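Local structure of erythrocyte membrane protein 1 (Plasmodium falciparum, 2XU0) at residues A[105-110]-A[328-333]; A[132-137]-A[316-321]; A[152-157]-A[254-259]; A[263-268]-A[300-305]. The protein is a malaria-parasite surface adhesin thought to bind host-cell surface receptors, represented here by its N-terminal NTS-DBL1α1 domain, the part involved in rosetting. The protein carries 10 engineered substitutions. All coordinates share one frame; numbering follows the deposited sequence.

Overall arrangement
Contact 2 lies deep in the domain, its centre about 4 Å from the centre of the chain, while contact 1 is at the surface. Both use helix 311-338, with centres about 14 Å apart, and they meet where the E110 carbonyl faces the R136 guanidinium. Each relies on an acid-base pair: one lysine bond at the surface in contact 1, a buried two-pronged arginine grip in contact 2. Contacts 3 and 4 share helix 249-268 and touch through I264, which packs on W256 and W257. Both are buried and apolar, each built round one tryptophan, against a helix start in contact 3 and a proline-rich loop in contact 4.

Contact 1. Residues A[105-110]-A[328-333]; sequences FDENAE and KIKIDK
E107 and K330 make the firm part of this contact: a salt bridge of 2.8 Å between E107 OE1 and K330 NZ. The lysine meets the carboxylate on the anti lone pair of OE1, the one turned away from OE2. Its aliphatic chain runs obliquely past the acid, and a bend at the last torsion (chi4 -99°) swings the ammonium round to OE1, with K330 CE also 3.5 Å from E107 OE1. The glutamate reaches across from a first torsion that sets CG between the backbone N and the carbonyl carbon (chi1 65°), after which its chain runs extended. E107 is held in a type I beta turn from D106 to A109, closed by the bond from A109 N to D106 O. D106 adds an Asx turn: D106 OD2 accepts from N108 N at 2.8 Å, and the donor lies above the carboxylate plane, not in it. This turn sits in the loop between helices 78-81 and 133-136 and faces the flank of the long helix 311-338, whose segment 328-333 falls in the C-terminal Duffy-binding-like family region. K330 is also engaged by a cation-pi contact with W383 of helix 371-407, so the loop, the long helix and a second helix meet at one lysine. The packing is looser at the other carboxylate oxygen: of the two segments, I329 CG2 comes nearest E107 OE2, at 3.6 Å, and I326 also touches the glutamate. I329 and N108 are exposed, and none of the touching residues is buried.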
# COMPACT_ATOMS: atom_id res chain seq x y z
N PHE A 105 3.85 -2.75 9.98
CA PHE A 105 2.41 -2.94 10.09
C PHE A 105 1.78 -2.54 11.39
O PHE A 105 0.56 -2.64 11.51
CB PHE A 105 1.99 -4.36 9.68
CG PHE A 105 2.53 -4.82 8.35
CD1 PHE A 105 1.96 -4.39 7.16
CD2 PHE A 105 3.60 -5.70 8.28
CE1 PHE A 105 2.48 -4.79 5.92
CE2 PHE A 105 4.12 -6.11 7.05
CZ PHE A 105 3.54 -5.67 5.88
N ASP A 106 2.57 -2.01 12.34
CA ASP A 106 2.08 -1.58 13.65
C ASP A 106 1.02 -0.51 13.50
O ASP A 106 1.14 0.34 12.62
CB ASP A 106 3.24 -1.07 14.53
CG ASP A 106 2.82 -0.67 15.93
OD1 ASP A 106 2.75 -1.56 16.80
OD2 ASP A 106 2.54 0.53 16.14
N GLU A 107 -0.02 -0.55 14.34
CA GLU A 107 -1.11 0.41 14.38
C GLU A 107 -0.66 1.89 14.45
O GLU A 107 -1.41 2.79 14.03
CB GLU A 107 -2.13 0.06 15.49
CG GLU A 107 -1.59 0.15 16.92
CD GLU A 107 -2.67 0.22 17.99
OE1 GLU A 107 -3.27 1.31 18.17
OE2 GLU A 107 -2.91 -0.81 18.64
N ASN A 108 0.57 2.13 14.95
CA ASN A 108 1.11 3.47 15.06
C ASN A 108 2.29 3.76 14.13
O ASN A 108 2.89 4.82 14.24
CB ASN A 108 1.41 3.83 16.52
CG ASN A 108 0.16 3.99 17.35
OD1 ASN A 108 0.01 3.34 18.38
ND2 ASN A 108 -0.75 4.85 16.92
N ALA A 109 2.57 2.85 13.17
CA ALA A 109 3.57 3.08 12.13
C ALA A 109 3.00 4.25 11.28
O ALA A 109 1.81 4.28 10.94
CB ALA A 109 3.75 1.85 11.27
N GLU A 110 3.81 5.27 11.07
CA GLU A 110 3.36 6.49 10.42
C GLU A 110 3.60 6.50 8.93
O GLU A 110 4.65 6.07 8.49
CB GLU A 110 4.04 7.74 11.07
CG GLU A 110 4.62 7.57 12.47
CD GLU A 110 6.03 6.99 12.56
OE1 GLU A 110 6.99 7.78 12.72
OE2 GLU A 110 6.16 5.75 12.52
N LYS A 328 -10.31 -0.25 12.90
CA LYS A 328 -11.01 -1.34 13.61
C LYS A 328 -10.27 -1.72 14.89
O LYS A 328 -10.91 -1.84 15.94
CB LYS A 328 -11.23 -2.56 12.70
CG LYS A 328 -12.45 -2.42 11.82
CD LYS A 328 -12.55 -3.57 10.84
CE LYS A 328 -13.37 -3.21 9.63
NZ LYS A 328 -12.82 -3.83 8.40
N ILE A 329 -8.93 -1.81 14.83
CA ILE A 329 -8.11 -2.11 16.00
C ILE A 329 -8.25 -1.02 17.08
O ILE A 329 -8.40 -1.33 18.27
CB ILE A 329 -6.64 -2.31 15.60
CG1 ILE A 329 -6.46 -3.61 14.76
CG2 ILE A 329 -5.71 -2.27 16.84
CD1 ILE A 329 -5.12 -3.69 14.02
N LYS A 330 -8.22 0.26 16.66
CA LYS A 330 -8.30 1.39 17.57
C LYS A 330 -9.68 1.53 18.19
O LYS A 330 -9.74 1.83 19.37
CB LYS A 330 -7.83 2.69 16.91
CG LYS A 330 -6.41 2.59 16.45
CD LYS A 330 -5.77 3.93 16.24
CE LYS A 330 -4.31 3.73 15.93
NZ LYS A 330 -3.44 3.94 17.11
N ILE A 331 -10.76 1.29 17.43
CA ILE A 331 -12.14 1.37 17.95
C ILE A 331 -12.36 0.34 19.08
O ILE A 331 -12.98 0.67 20.09
CB ILE A 331 -13.20 1.25 16.82
CG1 ILE A 331 -13.23 2.51 15.92
CG2 ILE A 331 -14.61 0.86 17.34
CD1 ILE A 331 -13.78 3.75 16.53
N ASP A 332 -11.83 -0.89 18.89
CA ASP A 332 -11.88 -1.99 19.86
C ASP A 332 -11.21 -1.64 21.18
O ASP A 332 -11.77 -1.97 22.23
CB ASP A 332 -11.31 -3.29 19.25
CG ASP A 332 -12.21 -3.93 18.21
OD1 ASP A 332 -11.69 -4.69 17.36
OD2 ASP A 332 -13.44 -3.66 18.24
N LYS A 333 -10.06 -0.93 21.13
CA LYS A 333 -9.35 -0.48 22.33
C LYS A 333 -10.13 0.62 23.03
O LYS A 333 -10.15 0.68 24.27
CB LYS A 333 -7.92 -0.03 21.99
CG LYS A 333 -6.86 -0.57 22.94
CD LYS A 333 -6.71 0.28 24.21
CE LYS A 333 -5.72 -0.29 25.20
NZ LYS A 333 -6.31 -1.38 26.01

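Contact 2. Residues A[132-137]-A[316-321]; sequences PPRRRH and FEEWSE
R134 and E318 grip each other side-on, two nitrogens to two oxygens. R134 NH2 gives a bond of 2.8 Å to the syn lone pair of E318 OE1, nearly straight at 165°, while R134 NE reaches E318 OE2 at 2.9 Å, also on the syn side but slightly out of the carboxylate plane. The two flat groups are nearly coplanar, 25° apart, and the carboxylate lies at the guanidinium edge. E318 gets there with an extended chain projecting straight off its helix; R134 bends at chi3 (34°), which turns the NE-NH2 edge to the acid. Across the glutamate, at about a right angle, lies the ring of P132, with P132 CG 3.4 Å from E318 OE1. A water bridges the two segments, accepting from R134 N at 3.1 Å and donating to E318 OE2 at 3.0 Å, and so ties the carboxylate to the first turn of helix 133-136, for which P132 is the N-cap residue. Further out, helix 186-204 positions the arginine: D198 forms a salt bridge with R134 NH2, and S195 OG accepts from R134 NH1. R194 of the same helix packs on E318 and pairs with E317. Short helix 133-136, helix 186-204 and the long helix 311-338 of the Duffy-binding-like fold are thus joined by one polar network near the centre of the chain. With all three touching residues buried and R134 NH2 shared by two acids, E318 and D198, both partners are probably charged, each offsetting the cost of burying the other.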
# COMPACT_ATOMS: atom_id res chain seq x y z
N PRO A 132 3.72 4.93 2.29
CA PRO A 132 3.25 4.09 3.40
C PRO A 132 4.42 3.54 4.22
O PRO A 132 5.53 3.42 3.70
CB PRO A 132 2.47 2.97 2.70
CG PRO A 132 3.03 2.89 1.36
CD PRO A 132 3.64 4.21 1.00
N PRO A 133 4.20 3.21 5.50
CA PRO A 133 5.32 2.63 6.31
C PRO A 133 5.97 1.39 5.69
O PRO A 133 7.19 1.25 5.80
CB PRO A 133 4.67 2.38 7.69
CG PRO A 133 3.24 2.48 7.48
CD PRO A 133 2.97 3.33 6.29
N ARG A 134 5.20 0.57 4.89
CA ARG A 134 5.78 -0.57 4.18
C ARG A 134 6.86 -0.06 3.22
O ARG A 134 7.90 -0.68 3.10
CB ARG A 134 4.68 -1.41 3.47
CG ARG A 134 5.17 -2.71 2.79
CD ARG A 134 4.31 -3.15 1.59
NE ARG A 134 3.79 -1.99 0.86
CZ ARG A 134 4.47 -1.30 -0.04
NH1 ARG A 134 5.68 -1.69 -0.43
NH2 ARG A 134 3.95 -0.21 -0.58
N ARG A 135 6.64 1.09 2.55
CA ARG A 135 7.63 1.64 1.62
C ARG A 135 8.79 2.25 2.36
O ARG A 135 9.92 2.05 1.95
CB ARG A 135 7.00 2.68 0.62
CG ARG A 135 8.02 3.51 -0.19
CD ARG A 135 8.75 2.67 -1.25
NE ARG A 135 9.87 3.39 -1.87
CZ ARG A 135 11.13 3.41 -1.41
NH1 ARG A 135 11.44 2.79 -0.28
NH2 ARG A 135 12.07 4.05 -2.08
N ARG A 136 8.51 3.11 3.34
CA ARG A 136 9.53 3.85 4.11
C ARG A 136 10.71 2.96 4.56
O ARG A 136 11.87 3.33 4.41
CB ARG A 136 8.89 4.50 5.34
CG ARG A 136 7.99 5.69 5.04
CD ARG A 136 7.45 6.26 6.33
NE ARG A 136 8.45 7.17 6.92
CZ ARG A 136 8.21 7.98 7.94
NH1 ARG A 136 7.01 7.99 8.52
NH2 ARG A 136 9.16 8.78 8.40
N HIS A 137 10.40 1.76 5.06
CA HIS A 137 11.41 0.86 5.60
C HIS A 137 11.74 -0.34 4.74
O HIS A 137 12.31 -1.30 5.24
CB HIS A 137 11.03 0.47 7.03
CG HIS A 137 10.46 1.60 7.82
ND1 HIS A 137 11.22 2.72 8.14
CD2 HIS A 137 9.22 1.75 8.34
CE1 HIS A 137 10.42 3.51 8.84
NE2 HIS A 137 9.21 2.96 8.99
N PHE A 316 -2.18 5.45 -2.22
CA PHE A 316 -3.43 5.95 -1.70
C PHE A 316 -4.36 4.74 -1.42
O PHE A 316 -5.08 4.75 -0.43
CB PHE A 316 -4.04 6.94 -2.73
CG PHE A 316 -5.17 7.85 -2.30
CD1 PHE A 316 -5.59 7.89 -0.97
CD2 PHE A 316 -5.84 8.65 -3.23
CE1 PHE A 316 -6.64 8.74 -0.57
CE2 PHE A 316 -6.91 9.47 -2.84
CZ PHE A 316 -7.29 9.53 -1.51
N GLU A 317 -4.33 3.70 -2.28
CA GLU A 317 -5.15 2.50 -2.08
C GLU A 317 -4.65 1.77 -0.80
O GLU A 317 -5.45 1.33 0.01
CB GLU A 317 -5.09 1.58 -3.32
CG GLU A 317 -5.91 0.31 -3.21
CD GLU A 317 -5.29 -0.86 -2.47
OE1 GLU A 317 -4.04 -0.90 -2.32
OE2 GLU A 317 -6.05 -1.73 -2.00
N GLU A 318 -3.34 1.68 -0.61
CA GLU A 318 -2.80 1.05 0.61
C GLU A 318 -3.08 1.93 1.84
O GLU A 318 -3.36 1.42 2.93
CB GLU A 318 -1.30 0.83 0.46
CG GLU A 318 -0.65 0.08 1.61
CD GLU A 318 0.80 -0.20 1.35
OE1 GLU A 318 1.30 0.18 0.27
OE2 GLU A 318 1.44 -0.87 2.20
N TRP A 319 -3.06 3.27 1.64
CA TRP A 319 -3.34 4.19 2.74
C TRP A 319 -4.73 3.91 3.27
O TRP A 319 -4.92 3.79 4.48
CB TRP A 319 -3.21 5.66 2.30
CG TRP A 319 -3.55 6.64 3.39
CD1 TRP A 319 -2.69 7.20 4.29
CD2 TRP A 319 -4.87 7.08 3.77
NE1 TRP A 319 -3.38 7.98 5.18
CE2 TRP A 319 -4.72 7.92 4.89
CE3 TRP A 319 -6.16 6.89 3.23
CZ2 TRP A 319 -5.81 8.57 5.49
CZ3 TRP A 319 -7.24 7.48 3.86
CH2 TRP A 319 -7.06 8.29 4.99
N SER A 320 -5.71 3.84 2.37
CA SER A 320 -7.12 3.64 2.73
C SER A 320 -7.41 2.28 3.37
O SER A 320 -8.17 2.22 4.34
CB SER A 320 -8.03 3.93 1.54
OG SER A 320 -7.87 2.98 0.51
N GLU A 321 -6.80 1.21 2.84
CA GLU A 321 -6.95 -0.15 3.37
C GLU A 321 -6.37 -0.28 4.78
O GLU A 321 -7.01 -0.85 5.67
CB GLU A 321 -6.32 -1.19 2.42
CG GLU A 321 -7.21 -1.49 1.21
CD GLU A 321 -8.48 -2.21 1.62
OE1 GLU A 321 -8.41 -3.42 1.94
OE2 GLU A 321 -9.52 -1.53 1.74
O HOH W 1 2.11 0.25 4.95

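Contact 3. Residues A[152-157]-A[254-259]; sequences NTAHDL and EDWWTI. Engineered in segment 152-157: A154 (natural residue Thr).
The first turn of helix 154-175 faces the side of helix 249-268, the backbones nearest at A154 and W256, whose CA atoms are 8.0 Å apart. W256 fills that gap. L157 sets a methyl on one face of the indole: CD2 lies 3.7 Å from the centroid of the six-membered ring of W256 and 13° off its normal, a well-centred CH-pi contact. The leucine's CG stands anti to the backbone N (chi1 178°), which carries the branch out over the ring. At the indole edge comes the methyl of A154, an engineered residue, with its CB 3.6 Å from W256 NE1. The helix start that presents these two residues is fixed by a capping box: T153 OG1 accepts from D156 N at 3.2 Å, and D156 OD2 accepts in return from T153 N at 3.1 Å. D156 OD2 takes a further bond from N152 N. Both helices belong to the helical Duffy binding domain, and others close round the pair: F225 of helix 216-231 meets W256 edge-to-face and also packs on L157, while V203 of helix 186-204 touches the indole.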
# COMPACT_ATOMS: atom_id res chain seq x y z
N ASN A 152 28.47 -4.70 -13.44
CA ASN A 152 28.57 -4.17 -14.80
C ASN A 152 27.56 -4.69 -15.82
O ASN A 152 27.39 -4.06 -16.87
CB ASN A 152 29.98 -4.41 -15.37
CG ASN A 152 31.10 -4.05 -14.44
OD1 ASN A 152 31.48 -2.89 -14.31
ND2 ASN A 152 31.63 -5.05 -13.75
N THR A 153 26.96 -5.86 -15.58
CA THR A 153 26.03 -6.45 -16.54
C THR A 153 24.61 -6.57 -15.99
O THR A 153 24.40 -6.45 -14.78
CB THR A 153 26.53 -7.85 -16.98
OG1 THR A 153 26.46 -8.74 -15.86
CG2 THR A 153 27.94 -7.83 -17.60
N ALA A 154 23.66 -6.89 -16.89
CA ALA A 154 22.25 -7.16 -16.60
C ALA A 154 22.13 -8.32 -15.62
O ALA A 154 21.24 -8.31 -14.76
CB ALA A 154 21.51 -7.47 -17.88
N HIS A 155 23.05 -9.31 -15.71
CA HIS A 155 23.07 -10.47 -14.80
C HIS A 155 23.54 -10.05 -13.43
O HIS A 155 23.00 -10.53 -12.44
CB HIS A 155 23.97 -11.59 -15.34
CG HIS A 155 23.75 -11.89 -16.79
ND1 HIS A 155 24.67 -11.53 -17.75
CD2 HIS A 155 22.68 -12.46 -17.39
CE1 HIS A 155 24.15 -11.91 -18.90
NE2 HIS A 155 22.95 -12.47 -18.74
N ASP A 156 24.54 -9.13 -13.36
CA ASP A 156 25.04 -8.63 -12.07
C ASP A 156 23.96 -7.88 -11.33
O ASP A 156 23.83 -8.03 -10.12
CB ASP A 156 26.29 -7.74 -12.24
CG ASP A 156 27.50 -8.42 -12.87
OD1 ASP A 156 27.67 -9.64 -12.68
OD2 ASP A 156 28.28 -7.72 -13.55
N LEU A 157 23.17 -7.07 -12.05
CA LEU A 157 22.07 -6.29 -11.47
C LEU A 157 20.96 -7.21 -10.98
O LEU A 157 20.52 -7.08 -9.84
CB LEU A 157 21.54 -5.29 -12.50
CG LEU A 157 20.35 -4.43 -12.03
CD1 LEU A 157 20.75 -3.50 -10.90
CD2 LEU A 157 19.77 -3.66 -13.20
N GLU A 254 12.92 0.37 -18.01
CA GLU A 254 11.54 -0.11 -18.17
C GLU A 254 11.54 -1.53 -18.73
O GLU A 254 10.75 -2.36 -18.27
CB GLU A 254 10.80 0.75 -19.21
CG GLU A 254 10.18 2.00 -18.66
CD GLU A 254 9.64 2.96 -19.71
OE1 GLU A 254 9.30 4.10 -19.32
OE2 GLU A 254 9.55 2.58 -20.91
N ASP A 255 12.32 -1.74 -19.82
CA ASP A 255 12.41 -3.03 -20.51
C ASP A 255 13.17 -4.01 -19.66
O ASP A 255 12.75 -5.15 -19.57
CB ASP A 255 13.07 -2.86 -21.89
CG ASP A 255 12.15 -2.17 -22.87
OD1 ASP A 255 11.00 -1.81 -22.46
OD2 ASP A 255 12.53 -2.04 -24.04
N TRP A 256 14.22 -3.55 -18.97
CA TRP A 256 14.91 -4.44 -18.07
C TRP A 256 13.92 -4.98 -17.04
O TRP A 256 13.89 -6.19 -16.81
CB TRP A 256 16.09 -3.74 -17.37
CG TRP A 256 16.99 -4.71 -16.65
CD1 TRP A 256 18.04 -5.40 -17.18
CD2 TRP A 256 16.82 -5.20 -15.31
NE1 TRP A 256 18.58 -6.23 -16.23
CE2 TRP A 256 17.85 -6.14 -15.08
CE3 TRP A 256 15.91 -4.92 -14.27
CZ2 TRP A 256 18.00 -6.80 -13.85
CZ3 TRP A 256 16.07 -5.56 -13.05
CH2 TRP A 256 17.09 -6.51 -12.86
N TRP A 257 13.08 -4.10 -16.44
CA TRP A 257 12.10 -4.54 -15.45
C TRP A 257 11.15 -5.56 -16.04
O TRP A 257 11.00 -6.66 -15.51
CB TRP A 257 11.32 -3.35 -14.85
CG TRP A 257 10.27 -3.81 -13.87
CD1 TRP A 257 8.94 -3.99 -14.12
CD2 TRP A 257 10.52 -4.43 -12.60
NE1 TRP A 257 8.32 -4.54 -13.02
CE2 TRP A 257 9.27 -4.88 -12.10
CE3 TRP A 257 11.68 -4.61 -11.81
CZ2 TRP A 257 9.14 -5.43 -10.82
CZ3 TRP A 257 11.54 -5.16 -10.54
CH2 TRP A 257 10.29 -5.58 -10.07
N THR A 258 10.51 -5.19 -17.15
CA THR A 258 9.56 -6.02 -17.86
C THR A 258 10.12 -7.39 -18.18
O THR A 258 9.42 -8.39 -18.00
CB THR A 258 9.07 -5.27 -19.10
OG1 THR A 258 8.45 -4.07 -18.64
CG2 THR A 258 8.07 -6.08 -19.92
N ILE A 259 11.40 -7.44 -18.61
CA ILE A 259 12.07 -8.68 -18.98
C ILE A 259 12.37 -9.57 -17.79
O ILE A 259 12.18 -10.79 -17.88
CB ILE A 259 13.30 -8.39 -19.89
CG1 ILE A 259 12.84 -8.00 -21.32
CG2 ILE A 259 14.26 -9.60 -19.96
CD1 ILE A 259 13.81 -7.00 -22.05

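Contact 4. Residues A[263-268]-A[300-305]; sequences QIWKAL and GAPPTY
An irregular loop, 300-305, passes the last turns of helix 249-268, and the backbones come nearest where W265 CA and P302 CA are 6.3 Å apart. From the helix, W265 alone makes substantial contact, its CG anti to the backbone N (chi1 180°) so that the indole stands out toward the loop. Three successive loop residues then line up along it. P302 lies by the root of the side chain, with P302 CG 3.7 Å from W265 CB, and puts its CB over the face of the five-membered ring, 4.1 Å from that centroid, as a CH-pi contact. P303 crosses the indole at about a right angle, approaching obliquely, and brings P303 CD to 3.4 Å from W265 NE1. T304 ends the row by the outer atoms of the six-membered ring, with T304 CG2 3.7 Å from W265 CZ3; this second CH-pi contact is off-centre, 29° from the ring normal. With OG1 of the threonine anti to the backbone N (chi1 -178°), CG2 is left to face the indole while OG1 bonds E27 of the N-terminal segment and L306 N. The indole nitrogen is satisfied too, by the carbonyl of C295, a residue disulfide-bonded to C189. F196 of helix 186-204 meets the tryptophan edge-to-face. P302 and T304 thus make CH-pi contacts while P303 packs against the indole, and this proline-aromatic packing fastens the loop leading into helix 311-338 to helix 249-268 of the Duffy binding domain.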
# COMPACT_ATOMS: atom_id res chain seq x y z
N GLN A 263 11.29 -13.53 -12.69
CA GLN A 263 12.30 -14.07 -11.76
C GLN A 263 12.29 -13.26 -10.46
O GLN A 263 12.36 -13.84 -9.37
CB GLN A 263 13.72 -13.98 -12.34
CG GLN A 263 13.91 -14.49 -13.74
CD GLN A 263 15.34 -14.31 -14.16
OE1 GLN A 263 16.25 -14.97 -13.63
NE2 GLN A 263 15.57 -13.41 -15.12
N ILE A 264 12.17 -11.93 -10.59
CA ILE A 264 12.09 -11.04 -9.42
C ILE A 264 10.89 -11.46 -8.53
O ILE A 264 11.06 -11.60 -7.31
CB ILE A 264 12.11 -9.53 -9.82
CG1 ILE A 264 13.52 -9.15 -10.37
CG2 ILE A 264 11.72 -8.61 -8.61
CD1 ILE A 264 13.58 -8.03 -11.54
N TRP A 265 9.71 -11.72 -9.14
CA TRP A 265 8.52 -12.16 -8.39
C TRP A 265 8.79 -13.50 -7.70
O TRP A 265 8.31 -13.72 -6.59
CB TRP A 265 7.30 -12.32 -9.32
CG TRP A 265 6.05 -12.78 -8.58
CD1 TRP A 265 5.51 -14.03 -8.58
CD2 TRP A 265 5.26 -12.01 -7.67
NE1 TRP A 265 4.47 -14.10 -7.70
CE2 TRP A 265 4.25 -12.86 -7.17
CE3 TRP A 265 5.29 -10.66 -7.24
CZ2 TRP A 265 3.30 -12.42 -6.24
CZ3 TRP A 265 4.35 -10.23 -6.32
CH2 TRP A 265 3.35 -11.09 -5.86
N LYS A 266 9.52 -14.43 -8.41
CA LYS A 266 9.90 -15.75 -7.89
C LYS A 266 10.77 -15.57 -6.65
O LYS A 266 10.43 -16.10 -5.61
CB LYS A 266 10.61 -16.58 -8.99
CG LYS A 266 10.76 -18.05 -8.62
CD LYS A 266 11.29 -18.90 -9.77
CE LYS A 266 11.49 -20.33 -9.30
NZ LYS A 266 12.14 -21.18 -10.34
N ALA A 267 11.82 -14.72 -6.71
CA ALA A 267 12.64 -14.45 -5.53
C ALA A 267 11.81 -13.84 -4.38
O ALA A 267 11.89 -14.29 -3.23
CB ALA A 267 13.79 -13.53 -5.91
N LEU A 268 10.97 -12.84 -4.69
CA LEU A 268 10.13 -12.18 -3.69
C LEU A 268 9.25 -13.14 -2.91
O LEU A 268 8.98 -12.90 -1.73
CB LEU A 268 9.29 -11.05 -4.35
CG LEU A 268 8.35 -10.22 -3.42
CD1 LEU A 268 9.16 -9.34 -2.42
CD2 LEU A 268 7.43 -9.34 -4.24
N GLY A 300 5.56 -19.11 -12.90
CA GLY A 300 6.00 -18.27 -14.01
C GLY A 300 5.44 -16.87 -13.88
O GLY A 300 5.72 -16.20 -12.88
N ALA A 301 4.62 -16.42 -14.88
CA ALA A 301 4.04 -15.07 -14.94
C ALA A 301 3.42 -14.59 -13.64
O ALA A 301 2.53 -15.25 -13.11
CB ALA A 301 3.01 -14.98 -16.07
N PRO A 302 3.88 -13.45 -13.09
CA PRO A 302 3.31 -12.96 -11.82
C PRO A 302 1.78 -12.85 -11.85
O PRO A 302 1.21 -12.52 -12.89
CB PRO A 302 4.00 -11.61 -11.62
CG PRO A 302 5.28 -11.74 -12.34
CD PRO A 302 5.00 -12.60 -13.54
N PRO A 303 1.08 -13.08 -10.74
CA PRO A 303 -0.39 -12.94 -10.79
C PRO A 303 -0.83 -11.48 -10.67
O PRO A 303 -2.01 -11.19 -10.72
CB PRO A 303 -0.88 -13.78 -9.60
CG PRO A 303 0.27 -13.73 -8.63
CD PRO A 303 1.54 -13.40 -9.37
N THR A 304 0.14 -10.57 -10.46
CA THR A 304 -0.12 -9.15 -10.25
C THR A 304 0.40 -8.30 -11.40
O THR A 304 1.39 -8.64 -12.07
CB THR A 304 0.42 -8.65 -8.85
OG1 THR A 304 0.10 -7.27 -8.70
CG2 THR A 304 1.94 -8.77 -8.71
N TYR A 305 -0.25 -7.15 -11.55
CA TYR A 305 0.09 -6.10 -12.51
C TYR A 305 0.16 -4.74 -11.79
O TYR A 305 0.09 -3.71 -12.44
CB TYR A 305 -0.91 -6.09 -13.67
CG TYR A 305 -0.95 -7.44 -14.37
CD1 TYR A 305 -0.04 -7.75 -15.38
CD2 TYR A 305 -1.87 -8.42 -13.99
CE1 TYR A 305 -0.09 -8.99 -16.04
CE2 TYR A 305 -1.91 -9.66 -14.63
CZ TYR A 305 -1.05 -9.92 -15.69
OH TYR A 305 -1.13 -11.15 -16.30